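Local coordinates for siderophore-interacting protein (Aeromonas hydrophila, PDB 6K2L) that binds FAD and probably reduces ferric siderophores, so that their iron can be released inside the cell, at residues P107-R110 with F111-V115; V201-F204 with T205-P208; R242-A245 with V246-R250. The protein carries 1 engineered substitution. All coordinates share one frame; numbering follows the deposited sequence.

Contact 1 (P107-R110 with F111-V115). With FAD (flavin-adenine dinucleotide), chain C.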
loop_
_atom_site.group_PDB
_atom_site.type_symbol
_atom_site.label_atom_id
_atom_site.label_comp_id
_atom_site.label_asym_id
_atom_site.label_seq_id
_atom_site.Cartn_x
_atom_site.Cartn_y
_atom_site.Cartn_z
ATOM N N PRO A 107 -25.924 -0.844 13.579
ATOM C CA PRO A 107 -26.081 -0.182 12.268
ATOM C C PRO A 107 -25.102 -0.653 11.209
ATOM O O PRO A 107 -25.496 -0.785 10.048
ATOM C CB PRO A 107 -25.875 1.306 12.598
ATOM C CG PRO A 107 -25.048 1.312 13.843
ATOM C CD PRO A 107 -25.516 0.109 14.628
ATOM N N ALA A 108 -23.828 -0.880 11.544
ATOM C CA ALA A 108 -22.888 -1.324 10.509
ATOM C C ALA A 108 -23.208 -2.737 10.031
ATOM O O ALA A 108 -23.099 -3.022 8.833
ATOM C CB ALA A 108 -21.442 -1.257 11.015
ATOM N N SER A 109 -23.608 -3.623 10.949
ATOM C CA SER A 109 -24.055 -4.956 10.553
ATOM C C SER A 109 -25.239 -4.881 9.608
ATOM O O SER A 109 -25.300 -5.645 8.638
ATOM C CB SER A 109 -24.435 -5.791 11.778
ATOM O OG SER A 109 -24.795 -7.106 11.381
ATOM N N ARG A 110 -26.183 -3.965 9.863
ATOM C CA ARG A 110 -27.313 -3.823 8.961
ATOM C C ARG A 110 -26.876 -3.314 7.605
ATOM O O ARG A 110 -27.311 -3.836 6.570
ATOM C CB ARG A 110 -28.365 -2.886 9.547
ATOM C CG ARG A 110 -29.429 -2.488 8.520
ATOM C CD ARG A 110 -30.236 -1.286 8.997
ATOM N NE ARG A 110 -31.183 -1.627 10.060
ATOM C CZ ARG A 110 -31.966 -0.738 10.663
ATOM N NH1 ARG A 110 -31.891 0.536 10.295
ATOM N NH2 ARG A 110 -32.821 -1.119 11.619
ATOM N N PHE A 111 -26.007 -2.318 7.584
ATOM C CA PHE A 111 -25.529 -1.858 6.292
ATOM C C PHE A 111 -24.862 -2.995 5.516
ATOM O O PHE A 111 -25.138 -3.178 4.324
ATOM C CB PHE A 111 -24.569 -0.686 6.470
ATOM C CG PHE A 111 -23.860 -0.325 5.220
ATOM C CD1 PHE A 111 -24.477 0.469 4.258
ATOM C CD2 PHE A 111 -22.586 -0.806 4.983
ATOM C CE1 PHE A 111 -23.816 0.792 3.085
ATOM C CE2 PHE A 111 -21.927 -0.481 3.820
ATOM C CZ PHE A 111 -22.541 0.320 2.868
ATOM N N ALA A 112 -24.000 -3.785 6.181
ATOM C CA ALA A 112 -23.296 -4.861 5.483
ATOM C C ALA A 112 -24.232 -5.992 5.042
ATOM O O ALA A 112 -24.084 -6.524 3.936
ATOM C CB ALA A 112 -22.178 -5.403 6.358
ATOM N N ASN A 113 -25.211 -6.358 5.871
ATOM C CA ASN A 113 -26.139 -7.420 5.494
ATOM C C ASN A 113 -27.036 -6.998 4.337
ATOM O O ASN A 113 -27.179 -7.734 3.349
ATOM C CB ASN A 113 -26.968 -7.842 6.702
ATOM C CG ASN A 113 -26.104 -8.387 7.808
ATOM O OD1 ASN A 113 -24.909 -8.618 7.602
ATOM N ND2 ASN A 113 -26.680 -8.585 8.994
ATOM N N GLU A 114 -27.622 -5.806 4.414
ATOM C CA GLU A 114 -28.572 -5.423 3.382
ATOM C C GLU A 114 -27.912 -4.896 2.120
ATOM O O GLU A 114 -28.619 -4.650 1.131
ATOM C CB GLU A 114 -29.531 -4.380 3.930
ATOM C CG GLU A 114 -30.473 -4.937 4.964
ATOM C CD GLU A 114 -31.268 -3.836 5.650
ATOM O OE1 GLU A 114 -31.277 -2.694 5.110
ATOM O OE2 GLU A 114 -31.915 -4.111 6.694
ATOM N N VAL A 115 -26.586 -4.771 2.113
ATOM C CA VAL A 115 -25.910 -3.940 1.125
ATOM C C VAL A 115 -26.288 -4.365 -0.285
ATOM O O VAL A 115 -26.352 -5.556 -0.608
ATOM C CB VAL A 115 -24.384 -3.973 1.349
ATOM C CG1 VAL A 115 -23.769 -5.337 0.973
ATOM C CG2 VAL A 115 -23.716 -2.852 0.556
HETATM P PA FAD C . -22.440 -2.877 17.178
HETATM O O1A FAD C . -23.685 -2.065 17.005
HETATM O O2A FAD C . -21.189 -2.102 17.611
HETATM O O5B FAD C . -22.553 -4.059 18.283
HETATM C C5B FAD C . -23.683 -4.958 18.320
HETATM C C4B FAD C . -23.353 -6.259 19.022
HETATM O O4B FAD C . -22.629 -7.138 18.130
HETATM C C3B FAD C . -22.507 -6.179 20.291
HETATM O O3B FAD C . -22.924 -7.176 21.221
HETATM C C2B FAD C . -21.085 -6.431 19.769
HETATM O O2B FAD C . -20.187 -7.005 20.716
HETATM C C1B FAD C . -21.342 -7.433 18.649
HETATM N N9A FAD C . -20.415 -7.305 17.552
HETATM C C8A FAD C . -19.943 -6.138 17.005
HETATM N N7A FAD C . -19.136 -6.314 15.985
HETATM C C5A FAD C . -19.085 -7.695 15.846
HETATM C C6A FAD C . -18.403 -8.530 14.943
HETATM N N6A FAD C . -17.639 -8.072 13.950
HETATM N N1A FAD C . -18.558 -9.872 15.086
HETATM C C2A FAD C . -19.338 -10.326 16.072
HETATM N N3A FAD C . -20.039 -9.631 16.975
HETATM C C4A FAD C . -19.873 -8.316 16.804
HETATM N N1 FAD C . -14.721 -4.333 12.022
HETATM C C2 FAD C . -14.856 -4.872 10.774
HETATM O O2 FAD C . -15.758 -5.667 10.501
HETATM N N3 FAD C . -13.955 -4.537 9.776
HETATM C C4 FAD C . -12.887 -3.682 9.901
HETATM O O4 FAD C . -12.158 -3.457 8.935
HETATM C C4X FAD C . -12.758 -3.101 11.226
HETATM N N5 FAD C . -11.758 -2.251 11.441
HETATM C C5X FAD C . -11.635 -1.712 12.697
HETATM C C6 FAD C . -10.581 -0.842 12.944
HETATM C C7 FAD C . -10.391 -0.283 14.205
HETATM C C7M FAD C . -9.248 0.676 14.421
HETATM C C8 FAD C . -11.302 -0.578 15.238
HETATM C C8M FAD C . -11.160 0.042 16.607
HETATM C C9 FAD C . -12.368 -1.436 14.987
HETATM C C9A FAD C . -12.536 -2.011 13.734
HETATM N N10 FAD C . -13.584 -2.917 13.471
HETATM C C10 FAD C . -13.719 -3.493 12.224
HETATM C "C1'" FAD C . -14.532 -3.290 14.537
HETATM C "C2'" FAD C . -15.941 -2.721 14.359
HETATM O "O2'" FAD C . -15.978 -1.311 14.601
HETATM C "C3'" FAD C . -16.878 -3.437 15.336
HETATM O "O3'" FAD C . -17.090 -4.765 14.862
HETATM C "C4'" FAD C . -18.230 -2.756 15.539
HETATM O "O4'" FAD C . -18.744 -3.138 16.818
HETATM C "C5'" FAD C . -19.197 -3.104 14.427
HETATM O "O5'" FAD C . -20.388 -2.308 14.571
HETATM P P FAD C . -21.825 -2.939 14.404
HETATM O O1P FAD C . -22.782 -1.752 14.236
HETATM O O2P FAD C . -21.876 -3.936 13.336
HETATM O O3P FAD C . -22.091 -3.630 15.820
HETATM O O HOH W 1 -23.041 -8.034 9.877
#

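Contact 2 (V201-F204 with T205-P208)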
loop_
_atom_site.group_PDB
_atom_site.type_symbol
_atom_site.label_atom_id
_atom_site.label_comp_id
_atom_site.label_asym_id
_atom_site.label_seq_id
_atom_site.Cartn_x
_atom_site.Cartn_y
_atom_site.Cartn_z
ATOM N N VAL A 201 -4.060 -18.097 22.819
ATOM C CA VAL A 201 -3.174 -17.361 23.727
ATOM C C VAL A 201 -2.065 -18.253 24.243
ATOM O O VAL A 201 -0.900 -17.842 24.277
ATOM C CB VAL A 201 -3.950 -16.725 24.895
ATOM C CG1 VAL A 201 -2.999 -15.923 25.782
ATOM C CG2 VAL A 201 -5.021 -15.822 24.360
ATOM N N GLU A 202 -2.401 -19.477 24.649
ATOM C CA GLU A 202 -1.382 -20.460 24.979
ATOM C C GLU A 202 -0.371 -20.605 23.853
ATOM O O GLU A 202 0.848 -20.531 24.093
ATOM C CB GLU A 202 -2.026 -21.816 25.296
ATOM C CG GLU A 202 -0.989 -22.913 25.475
ATOM C CD GLU A 202 -1.486 -24.120 26.276
ATOM O OE1 GLU A 202 -2.084 -25.057 25.678
ATOM O OE2 GLU A 202 -1.273 -24.144 27.513
ATOM N N TYR A 203 -0.851 -20.774 22.610
ATOM C CA TYR A 203 0.074 -21.004 21.498
ATOM C C TYR A 203 0.992 -19.819 21.284
ATOM O O TYR A 203 2.198 -19.997 21.095
ATOM C CB TYR A 203 -0.681 -21.296 20.217
ATOM C CG TYR A 203 0.095 -20.996 18.958
ATOM C CD1 TYR A 203 1.039 -21.902 18.466
ATOM C CD2 TYR A 203 -0.115 -19.806 18.252
ATOM C CE1 TYR A 203 1.753 -21.646 17.289
ATOM C CE2 TYR A 203 0.589 -19.534 17.089
ATOM C CZ TYR A 203 1.514 -20.466 16.608
ATOM O OH TYR A 203 2.197 -20.203 15.451
ATOM N N PHE A 204 0.442 -18.605 21.308
ATOM C CA PHE A 204 1.254 -17.428 21.013
ATOM C C PHE A 204 2.210 -17.112 22.139
ATOM O O PHE A 204 3.293 -16.569 21.884
ATOM C CB PHE A 204 0.402 -16.186 20.720
ATOM C CG PHE A 204 0.986 -15.317 19.629
ATOM C CD1 PHE A 204 0.666 -15.557 18.295
ATOM C CD2 PHE A 204 1.891 -14.305 19.927
ATOM C CE1 PHE A 204 1.216 -14.792 17.269
ATOM C CE2 PHE A 204 2.443 -13.528 18.914
ATOM C CZ PHE A 204 2.101 -13.781 17.574
ATOM N N THR A 205 1.830 -17.418 23.381
ATOM C CA THR A 205 2.757 -17.189 24.479
ATOM C C THR A 205 3.883 -18.221 24.482
ATOM O O THR A 205 4.978 -17.910 24.966
ATOM C CB THR A 205 2.003 -17.172 25.814
ATOM O OG1 THR A 205 1.223 -18.371 25.958
ATOM C CG2 THR A 205 1.070 -15.947 25.895
ATOM N N SER A 206 3.644 -19.429 23.926
ATOM C CA SER A 206 4.713 -20.417 23.773
ATOM C C SER A 206 5.800 -20.015 22.771
ATOM O O SER A 206 6.881 -20.613 22.796
ATOM C CB SER A 206 4.148 -21.782 23.344
ATOM O OG SER A 206 3.846 -21.850 21.945
ATOM N N LEU A 207 5.545 -19.031 21.864
ATOM C CA LEU A 207 6.554 -18.758 20.839
ATOM C C LEU A 207 7.665 -17.859 21.387
ATOM O O LEU A 207 7.398 -16.906 22.125
ATOM C CB LEU A 207 5.944 -18.090 19.607
ATOM C CG LEU A 207 4.682 -18.675 18.985
ATOM C CD1 LEU A 207 3.935 -17.575 18.219
ATOM C CD2 LEU A 207 4.962 -19.880 18.088
ATOM N N PRO A 208 8.914 -18.128 21.022
ATOM C CA PRO A 208 9.995 -17.193 21.355
ATOM C C PRO A 208 9.873 -15.902 20.552
ATOM O O PRO A 208 9.751 -15.922 19.326
ATOM C CB PRO A 208 11.259 -17.970 20.977
ATOM C CG PRO A 208 10.800 -18.899 19.897
ATOM C CD PRO A 208 9.402 -19.302 20.281
#

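Contact 3 (R242-A245 with V246-R250). With FAD (flavin-adenine dinucleotide), chain C.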
loop_
_atom_site.group_PDB
_atom_site.type_symbol
_atom_site.label_atom_id
_atom_site.label_comp_id
_atom_site.label_asym_id
_atom_site.label_seq_id
_atom_site.Cartn_x
_atom_site.Cartn_y
_atom_site.Cartn_z
ATOM N N ARG A 242 6.484 0.406 19.684
ATOM C CA ARG A 242 6.593 -0.785 18.851
ATOM C C ARG A 242 5.573 -1.850 19.230
ATOM O O ARG A 242 5.738 -3.021 18.875
ATOM C CB ARG A 242 8.015 -1.331 18.906
ATOM C CG ARG A 242 8.909 -0.531 17.989
ATOM C CD ARG A 242 10.361 -0.624 18.360
ATOM N NE ARG A 242 10.754 -1.985 18.665
ATOM C CZ ARG A 242 11.040 -2.434 19.881
ATOM N NH1 ARG A 242 10.969 -1.609 20.917
ATOM N NH2 ARG A 242 11.394 -3.711 20.046
ATOM N N VAL A 243 4.530 -1.463 19.960
ATOM C CA VAL A 243 3.415 -2.334 20.290
ATOM C C VAL A 243 2.137 -1.604 19.907
ATOM O O VAL A 243 1.875 -0.502 20.403
ATOM C CB VAL A 243 3.378 -2.721 21.780
ATOM C CG1 VAL A 243 2.185 -3.645 22.042
ATOM C CG2 VAL A 243 4.681 -3.382 22.210
ATOM N N TYR A 244 1.356 -2.201 19.017
ATOM C CA TYR A 244 0.005 -1.745 18.713
ATOM C C TYR A 244 -0.950 -2.697 19.441
ATOM O O TYR A 244 -0.883 -3.922 19.257
ATOM C CB TYR A 244 -0.196 -1.724 17.196
ATOM C CG TYR A 244 -1.580 -1.425 16.686
ATOM C CD1 TYR A 244 -2.591 -2.402 16.707
ATOM C CD2 TYR A 244 -1.869 -0.186 16.120
ATOM C CE1 TYR A 244 -3.860 -2.132 16.202
ATOM C CE2 TYR A 244 -3.136 0.107 15.622
ATOM C CZ TYR A 244 -4.125 -0.866 15.666
ATOM O OH TYR A 244 -5.377 -0.584 15.155
ATOM N N ALA A 245 -1.791 -2.153 20.316
ATOM C CA ALA A 245 -2.763 -2.955 21.072
ATOM C C ALA A 245 -4.053 -2.154 21.143
ATOM O O ALA A 245 -4.231 -1.308 22.024
ATOM C CB ALA A 245 -2.258 -3.325 22.460
ATOM N N VAL A 246 -4.949 -2.415 20.194
ATOM C CA VAL A 246 -6.193 -1.679 20.054
ATOM C C VAL A 246 -7.310 -2.714 20.026
ATOM O O VAL A 246 -7.374 -3.518 19.090
ATOM C CB VAL A 246 -6.224 -0.834 18.772
ATOM C CG1 VAL A 246 -7.566 -0.208 18.599
ATOM C CG2 VAL A 246 -5.144 0.208 18.791
ATOM N N PRO A 247 -8.202 -2.756 21.016
ATOM C CA PRO A 247 -9.336 -3.695 20.930
ATOM C C PRO A 247 -10.368 -3.146 19.958
ATOM O O PRO A 247 -10.822 -2.008 20.091
ATOM C CB PRO A 247 -9.865 -3.764 22.368
ATOM C CG PRO A 247 -8.892 -2.903 23.212
ATOM C CD PRO A 247 -8.219 -1.971 22.265
ATOM N N TYR A 248 -10.686 -3.940 18.933
ATOM C CA TYR A 248 -11.583 -3.460 17.889
ATOM C C TYR A 248 -13.036 -3.502 18.342
ATOM O O TYR A 248 -13.843 -2.697 17.868
ATOM C CB TYR A 248 -11.398 -4.275 16.610
ATOM C CG TYR A 248 -10.207 -3.842 15.758
ATOM C CD1 TYR A 248 -9.203 -3.051 16.284
ATOM C CD2 TYR A 248 -10.086 -4.244 14.435
ATOM C CE1 TYR A 248 -8.137 -2.662 15.517
ATOM C CE2 TYR A 248 -9.023 -3.851 13.661
ATOM C CZ TYR A 248 -8.052 -3.061 14.198
ATOM O OH TYR A 248 -6.980 -2.644 13.431
ATOM N N TRP A 249 -13.378 -4.410 19.253
ATOM C CA TRP A 249 -14.722 -4.535 19.813
ATOM C C TRP A 249 -14.661 -5.430 21.046
ATOM O O TRP A 249 -13.600 -5.941 21.423
ATOM C CB TRP A 249 -15.714 -5.112 18.805
ATOM C CG TRP A 249 -15.412 -6.527 18.374
ATOM C CD1 TRP A 249 -14.339 -6.952 17.637
ATOM C CD2 TRP A 249 -16.197 -7.701 18.643
ATOM N NE1 TRP A 249 -14.413 -8.313 17.427
ATOM C CE2 TRP A 249 -15.542 -8.794 18.029
ATOM C CE3 TRP A 249 -17.392 -7.935 19.333
ATOM C CZ2 TRP A 249 -16.040 -10.098 18.095
ATOM C CZ3 TRP A 249 -17.883 -9.233 19.403
ATOM C CH2 TRP A 249 -17.210 -10.297 18.784
ATOM N N ARG A 250 -15.814 -5.623 21.674
ATOM C CA ARG A 250 -15.897 -6.409 22.899
ATOM C C ARG A 250 -17.164 -7.244 22.833
ATOM O O ARG A 250 -18.257 -6.695 22.676
ATOM C CB ARG A 250 -15.897 -5.514 24.129
ATOM C CG ARG A 250 -15.856 -6.302 25.415
ATOM C CD ARG A 250 -15.445 -5.427 26.576
ATOM N NE ARG A 250 -15.424 -6.143 27.853
ATOM C CZ ARG A 250 -15.244 -5.551 29.035
ATOM N NH1 ARG A 250 -15.076 -4.231 29.104
ATOM N NH2 ARG A 250 -15.239 -6.274 30.151
HETATM P PA FAD C . -22.440 -2.877 17.178
HETATM O O1A FAD C . -23.685 -2.065 17.005
HETATM O O2A FAD C . -21.189 -2.102 17.611
HETATM O O5B FAD C . -22.553 -4.059 18.283
HETATM C C5B FAD C . -23.683 -4.958 18.320
HETATM C C4B FAD C . -23.353 -6.259 19.022
HETATM O O4B FAD C . -22.629 -7.138 18.130
HETATM C C3B FAD C . -22.507 -6.179 20.291
HETATM O O3B FAD C . -22.924 -7.176 21.221
HETATM C C2B FAD C . -21.085 -6.431 19.769
HETATM O O2B FAD C . -20.187 -7.005 20.716
HETATM C C1B FAD C . -21.342 -7.433 18.649
HETATM N N9A FAD C . -20.415 -7.305 17.552
HETATM C C8A FAD C . -19.943 -6.138 17.005
HETATM N N7A FAD C . -19.136 -6.314 15.985
HETATM C C5A FAD C . -19.085 -7.695 15.846
HETATM C C6A FAD C . -18.403 -8.530 14.943
HETATM N N6A FAD C . -17.639 -8.072 13.950
HETATM N N1A FAD C . -18.558 -9.872 15.086
HETATM C C2A FAD C . -19.338 -10.326 16.072
HETATM N N3A FAD C . -20.039 -9.631 16.975
HETATM C C4A FAD C . -19.873 -8.316 16.804
HETATM N N1 FAD C . -14.721 -4.333 12.022
HETATM C C2 FAD C . -14.856 -4.872 10.774
HETATM O O2 FAD C . -15.758 -5.667 10.501
HETATM N N3 FAD C . -13.955 -4.537 9.776
HETATM C C4 FAD C . -12.887 -3.682 9.901
HETATM O O4 FAD C . -12.158 -3.457 8.935
HETATM C C4X FAD C . -12.758 -3.101 11.226
HETATM N N5 FAD C . -11.758 -2.251 11.441
HETATM C C5X FAD C . -11.635 -1.712 12.697
HETATM C C6 FAD C . -10.581 -0.842 12.944
HETATM C C7 FAD C . -10.391 -0.283 14.205
HETATM C C7M FAD C . -9.248 0.676 14.421
HETATM C C8 FAD C . -11.302 -0.578 15.238
HETATM C C8M FAD C . -11.160 0.042 16.607
HETATM C C9 FAD C . -12.368 -1.436 14.987
HETATM C C9A FAD C . -12.536 -2.011 13.734
HETATM N N10 FAD C . -13.584 -2.917 13.471
HETATM C C10 FAD C . -13.719 -3.493 12.224
HETATM C "C1'" FAD C . -14.532 -3.290 14.537
HETATM C "C2'" FAD C . -15.941 -2.721 14.359
HETATM O "O2'" FAD C . -15.978 -1.311 14.601
HETATM C "C3'" FAD C . -16.878 -3.437 15.336
HETATM O "O3'" FAD C . -17.090 -4.765 14.862
HETATM C "C4'" FAD C . -18.230 -2.756 15.539
HETATM O "O4'" FAD C . -18.744 -3.138 16.818
HETATM C "C5'" FAD C . -19.197 -3.104 14.427
HETATM O "O5'" FAD C . -20.388 -2.308 14.571
HETATM P P FAD C . -21.825 -2.939 14.404
HETATM O O1P FAD C . -22.782 -1.752 14.236
HETATM O O2P FAD C . -21.876 -3.936 13.336
HETATM O O3P FAD C . -22.091 -3.630 15.820
#

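Contact 1 (P107-R110 with F111-V115)
Pro107 and Phe111 join the first two turns of helix 107-114, the short helix packed against the antiparallel barrel of the FAD-binding domain, with its N-terminal end turned to the cofactor's pyrophosphate. Phe111 N bonds to Pro107 O at 2.9 Å, and the same i to i+4 pattern continues from Ala112, Asn113 and Glu114 to Ala108, Ser109 and Arg110.

The barrel side is close-packed. Proline suits the first turn, where no backbone N-H is needed inside the helix, and its ring rests on Leu51, Ile79 and Arg81. Ala108 is small enough to bring the phosphate near: its N donates to FAD O1P at 3.0 Å, while Ser109 N makes a weak bond to FAD O2P. Such backbone N-H groups at a helix start, together with the helix dipole, would be expected to favour the phosphate charge. Phe111 holds CG anti to its own N (chi1 170°), which carries the ring off the helix and onto Leu51 and Ile28.

The outward side is looser. Arg110 and Glu114 run side by side, one turn apart, with guanidinium and carboxylate planes 11° apart. Yet Arg110 NE stays 4.2 Å from Glu114 OE2, which stands well out of the guanidinium plane, so at most a diffuse attraction between the charges is expected, with no N-H aimed at the oxygen; the nearer approach is made by the arginine's aliphatic stem, Arg110 CG lying 3.5 Å from the carboxylate oxygen Glu114 OE2. Long, flexible charged chains suit this exposed flank.

Between the two regimes lie Ser109 and Asn113, whose short polar groups share a water. Ser109 OG donates to that water at 2.5 Å, and the water in turn donates to Asn113 OD1 at 3.0 Å.

Contact 2 (V201-F204 with T205-P208)
Two torsions bring Leu207 onto the aromatic pair Tyr203 and Phe204: Leu207 sets CG beside its own N (chi1 -48°), and Tyr203 swings CG roughly opposite its N (chi1 156°), so that its ring reaches forward along the chain. The setting is the C-terminal end of helix 198-205, where the helix of the parallel, Rossmann-like domain gives way to the loop leading to strand 214-218.

Leucine suits this place because its fork can serve two rings at once. The CD1 methyl sits almost squarely over the Phe204 ring, 3.9 Å from its centroid and 11° off the normal, a CH-pi contact. The other branch meets Tyr203, with Leu207 CD2 at 3.7 Å from Tyr203 CE1, while Leu207 CG lies over a face of that ring. Phe204 is buried deeper, against His165 and Ala167, Tyr140 and Val142 of the sheet and Met228 of helix 222-235; Tyr203 is nearer the surface and meets the ring of Phe190.

Polar groups close the last turn along the backbone. Thr205 N bonds to Val201 O and Ser206 N to Glu202 O in the helical manner, but the next amide, Leu207 N, makes a weak bond to Phe204 O at 3.3 Å, three residues back, as the helix tightens and ends. Hydroxyl residues suit such a turn, since they fold back on carbonyls: Thr205 OG1 lies 2.8 Å from Val201 O and 2.9 Å from Glu202 O, with one proton to offer. Tyr203 O, whose helical partner would have been Leu207 N, takes a weak bond from Ser206 N, and Ser206 OG gives its proton to Tyr203 O at 2.6 Å.

Contact 3 (R242-A245 with V246-R250)
Tyr244 and Val246 meet through a CH-pi contact. The Val246 CG2 methyl lies over one face of the Tyr244 ring, 3.7 Å from the centroid and displaced toward the rim, with Tyr244 CZ its closest atom. With CG opposite its own N (chi1 173°), the tyrosine carries its ring forward along the chain, so that one face meets the valine, whose branched CB gives it a broad apolar surface. The ring also stacks with Trp217.

A hydroxyl pair supplies the direct polar bond: Tyr248 OH donates to Tyr244 OH at 3.1 Å. The two side chains cross at about a right angle, and Tyr244 OH stands in the plane of the Tyr248 ring, at its edge.

Strand 243-245 is one edge strand of the parallel sheet in this NAD-ferredoxin-reductase-like domain, and the loop after it passes directly to the cofactor.

Two flat side chains then stand face-on to parts of the FAD. Tyr248 lays a face against the dimethylbenzene part of the flavin, Tyr248 CG lying 3.3 Å from FAD C9; Trp249 lays its face on the adenine, with CZ3 at 3.3 Å from FAD N3A. Aromatic residues suit both places because each offers a broad plane to a flat ring system. The indole is fixed by Trp249 NE1 bonding to Asp144, and its neighbour adds a backbone acceptor: Arg250 O receives the ribose hydroxyl FAD O2B at 2.8 Å.

In the fold
The cofactor joins contacts 1 and 3, although the two do not touch: their nearest atoms are about 10 Å apart and their centres about 24 Å, on opposite sides of the chain's centre. Contact 1 comes from the barrel domain and meets the pyrophosphate; contact 3 comes from the parallel-sheet domain and meets the flavin, ribose and adenine, so FAD spans the junction between the domains. Contact 2 shares the second domain with contact 3, centre to centre about 18 Å, but closes a peripheral helix about 25 Å, between nearest atoms, from contact 1. It touches no cofactor atom and forms the C-terminal end of helix 198-205.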